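Local coordinates for sensor protein kinase WalK (Staphylococcus aureus, PDB 4YWZ) that probably senses an extracellular signal through its Cache-type receptor domain and relays it by histidine autophosphorylation to the partner response regulator WalR, at residues G99-H104 against W118-P123. The protein carries 1 engineered substitution. Sequence-based numbering, arbitrary orientation.
Sequences GQSNDH and WVYNIP
Paired from Asn102-Asn121 to His104-Val119, the start of strand 102-109 and the middle of strand 114-126 form an antiparallel beta hairpin at the edge of the Cache-type sheet. Two reciprocal backbone pairs set the register (Asn121 N to Asn102 O 3.0 Å, Val119 N to His104 O 2.8 Å); between them Asp103 faces Tyr120 as a non-hydrogen-bonded pair. The asparagine side chains lie side by side on one face, amide planes 78° apart; Asn102 OD1 sits in the plane of the Asn121 amide, whose ND2 donates to it at 3.0 Å (178°). Ser91 O of helix 90-98 accepts from Asn102 ND2 and Ser91 OG from Asn121 ND2, while Asn133 ND2 donates to Asn121 OD1. Val119 CB lies over the His104 ring (CH-pi, 4.1 Å from its centroid). On the other face, Trp118 NE1 meets Asp103 OD2 at 2.9 Å from above the carboxylate plane; chi1 72° sets Asp103 CG between backbone N and carbonyl carbon, and OD2 lies at the indole edge. Just before strand 102-109, Gly99 C lies 3.4 Å from Pro123 CG. The amide network ties both strands to helix 90-98, while the indole bond probably helps stabilise the Asp103 negative charge.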
ATOM      1  N   GLY A  99      -2.906  14.137  24.116  1.00 21.40           N
ATOM      2  CA  GLY A  99      -4.073  13.840  23.294  1.00 22.69           C
ATOM      3  C   GLY A  99      -3.868  14.106  21.809  1.00 22.20           C
ATOM      4  O   GLY A  99      -4.813  14.488  21.135  1.00 22.66           O
ATOM      5  N   GLN A 100      -2.640  13.967  21.299  1.00 21.32           N
ATOM      6  CA  GLN A 100      -2.315  14.178  19.944  1.00 20.96           C
ATOM      7  C   GLN A 100      -1.575  12.938  19.406  1.00 18.93           C
ATOM      8  O   GLN A 100      -0.775  12.354  20.135  1.00 19.66           O
ATOM      9  CB  GLN A 100      -1.418  15.388  19.772  1.00 23.40           C
ATOM     10  CG  GLN A 100      -2.091  16.733  20.180  1.00 29.01           C
ATOM     11  CD  GLN A 100      -1.105  17.907  20.202  1.00 39.82           C
ATOM     12  OE1 GLN A 100       0.129  17.772  19.989  1.00 48.05           O
ATOM     13  NE2 GLN A 100      -1.655  19.085  20.458  1.00 53.84           N
ATOM     14  N   SER A 101      -1.777  12.680  18.115  1.00 18.44           N
ATOM     15  CA  SER A 101      -0.995  11.598  17.475  1.00 18.42           C
ATOM     16  C   SER A 101       0.444  12.024  17.383  1.00 17.87           C
ATOM     17  O   SER A 101       0.862  13.224  17.361  1.00 18.29           O
ATOM     18  CB  SER A 101      -1.500  11.417  16.064  1.00 22.97           C
ATOM     19  OG  SER A 101      -2.812  10.929  16.155  1.00 30.86           O
ATOM     20  N   ASN A 102       1.335  11.012  17.198  1.00 15.61           N
ATOM     21  CA  ASN A 102       2.726  11.219  16.962  1.00 15.02           C
ATOM     22  C   ASN A 102       3.337  10.067  16.198  1.00 15.93           C
ATOM     23  O   ASN A 102       2.666   9.068  16.049  1.00 16.14           O
ATOM     24  CB  ASN A 102       3.553  11.563  18.220  1.00 17.70           C
ATOM     25  CG  ASN A 102       3.627  10.442  19.214  1.00 19.46           C
ATOM     26  OD1 ASN A 102       4.087   9.310  18.905  1.00 16.90           O
ATOM     27  ND2 ASN A 102       3.192  10.717  20.423  1.00 18.59           N
ATOM     28  N   ASP A 103       4.532  10.284  15.671  1.00 17.27           N
ATOM     29  CA  ASP A 103       5.210   9.190  14.867  1.00 18.67           C
ATOM     30  C   ASP A 103       6.694   9.305  14.883  1.00 17.60           C
ATOM     31  O   ASP A 103       7.249  10.419  15.024  1.00 18.15           O
ATOM     32  CB  ASP A 103       4.740   9.141  13.387  1.00 18.14           C
ATOM     33  CG  ASP A 103       5.254  10.281  12.563  1.00 19.11           C
ATOM     34  OD1 ASP A 103       4.636  11.390  12.641  1.00 23.42           O
ATOM     35  OD2 ASP A 103       6.276  10.178  11.881  1.00 21.56           O
ATOM     36  N   HIS A 104       7.373   8.180  14.732  1.00 17.84           N
ATOM     37  CA  HIS A 104       8.833   8.193  14.523  1.00 17.91           C
ATOM     38  C   HIS A 104       9.285   6.895  13.889  1.00 17.58           C
ATOM     39  O   HIS A 104       8.545   5.912  13.896  1.00 17.52           O
ATOM     40  CB  HIS A 104       9.549   8.404  15.872  1.00 19.28           C
ATOM     41  CG  HIS A 104       9.368   7.332  16.885  1.00 17.19           C
ATOM     42  ND1 HIS A 104       8.235   7.220  17.666  1.00 18.10           N
ATOM     43  CD2 HIS A 104      10.197   6.355  17.294  1.00 21.33           C
ATOM     44  CE1 HIS A 104       8.350   6.164  18.466  1.00 21.20           C
ATOM     45  NE2 HIS A 104       9.531   5.621  18.255  1.00 20.90           N
ATOM     46  N   TRP A 118       8.003   2.088  11.021  1.00 16.86           N
ATOM     47  CA  TRP A 118       7.406   3.350  11.303  1.00 16.64           C
ATOM     48  C   TRP A 118       6.435   3.107  12.435  1.00 16.07           C
ATOM     49  O   TRP A 118       5.478   2.312  12.344  1.00 18.06           O
ATOM     50  CB  TRP A 118       6.671   3.947  10.090  1.00 17.83           C
ATOM     51  CG  TRP A 118       6.199   5.335  10.261  1.00 16.31           C
ATOM     52  CD1 TRP A 118       6.952   6.393  10.596  1.00 17.39           C
ATOM     53  CD2 TRP A 118       4.846   5.842  10.112  1.00 17.99           C
ATOM     54  NE1 TRP A 118       6.167   7.565  10.668  1.00 20.34           N
ATOM     55  CE2 TRP A 118       4.881   7.242  10.395  1.00 20.71           C
ATOM     56  CE3 TRP A 118       3.624   5.253   9.833  1.00 19.24           C
ATOM     57  CZ2 TRP A 118       3.741   8.047  10.322  1.00 18.88           C
ATOM     58  CZ3 TRP A 118       2.480   6.048   9.822  1.00 18.38           C
ATOM     59  CH2 TRP A 118       2.562   7.421  10.081  1.00 18.17           C
ATOM     60  N   VAL A 119       6.589   3.885  13.521  1.00 14.72           N
ATOM     61  CA  VAL A 119       5.763   3.750  14.710  1.00 15.59           C
ATOM     62  C   VAL A 119       4.834   4.975  14.738  1.00 16.36           C
ATOM     63  O   VAL A 119       5.254   6.138  14.565  1.00 17.52           O
ATOM     64  CB  VAL A 119       6.576   3.811  16.032  1.00 17.55           C
ATOM     65  CG1 VAL A 119       5.685   3.995  17.285  1.00 18.47           C
ATOM     66  CG2 VAL A 119       7.515   2.610  16.103  1.00 20.67           C
ATOM     67  N   TYR A 120       3.529   4.676  14.796  1.00 15.46           N
ATOM     68  CA  TYR A 120       2.436   5.703  14.850  1.00 15.33           C
ATOM     69  C   TYR A 120       1.638   5.413  16.094  1.00 15.82           C
ATOM     70  O   TYR A 120       1.142   4.318  16.361  1.00 16.53           O
ATOM     71  CB  TYR A 120       1.602   5.606  13.596  1.00 17.97           C
ATOM     72  CG  TYR A 120       0.454   6.593  13.553  1.00 15.13           C
ATOM     73  CD1 TYR A 120       0.742   7.894  13.311  1.00 18.52           C
ATOM     74  CD2 TYR A 120      -0.835   6.188  13.736  1.00 18.59           C
ATOM     75  CE1 TYR A 120      -0.280   8.863  13.261  1.00 20.35           C
ATOM     76  CE2 TYR A 120      -1.878   7.094  13.688  1.00 19.75           C
ATOM     77  CZ  TYR A 120      -1.566   8.409  13.500  1.00 18.25           C
ATOM     78  OH  TYR A 120      -2.605   9.394  13.428  1.00 20.94           O
ATOM     79  N   ASN A 121       1.397   6.473  16.869  1.00 15.33           N
ATOM     80  CA  ASN A 121       0.526   6.454  17.975  1.00 14.68           C
ATOM     81  C   ASN A 121      -0.672   7.441  17.747  1.00 14.54           C
ATOM     82  O   ASN A 121      -0.479   8.584  17.322  1.00 16.15           O
ATOM     83  CB  ASN A 121       1.246   6.997  19.206  1.00 15.75           C
ATOM     84  CG  ASN A 121       2.285   6.061  19.736  1.00 16.90           C
ATOM     85  OD1 ASN A 121       1.950   4.949  20.092  1.00 17.85           O
ATOM     86  ND2 ASN A 121       3.488   6.490  19.780  1.00 16.80           N
ATOM     87  N   ILE A 122      -1.855   6.903  18.013  1.00 14.26           N
ATOM     88  CA  ILE A 122      -3.088   7.729  18.031  1.00 16.44           C
ATOM     89  C   ILE A 122      -3.835   7.491  19.318  1.00 16.84           C
ATOM     90  O   ILE A 122      -4.196   6.391  19.689  1.00 17.87           O
ATOM     91  CB  ILE A 122      -3.984   7.537  16.781  1.00 20.91           C
ATOM     92  CG1 ILE A 122      -5.218   8.469  16.911  1.00 22.59           C
ATOM     93  CG2 ILE A 122      -4.343   6.108  16.530  1.00 18.78           C
ATOM     94  CD1 ILE A 122      -6.076   8.536  15.667  1.00 23.97           C
ATOM     95  N   PRO A 123      -4.013   8.584  20.087  1.00 16.74           N
ATOM     96  CA  PRO A 123      -4.769   8.411  21.311  1.00 18.87           C
ATOM     97  C   PRO A 123      -6.258   8.195  21.020  1.00 16.51           C
ATOM     98  O   PRO A 123      -6.764   8.783  20.075  1.00 18.45           O
ATOM     99  CB  PRO A 123      -4.582   9.782  22.046  1.00 19.70           C
ATOM    100  CG  PRO A 123      -4.154  10.771  21.066  1.00 23.07           C
ATOM    101  CD  PRO A 123      -3.492   9.946  19.937  1.00 16.88           C
TER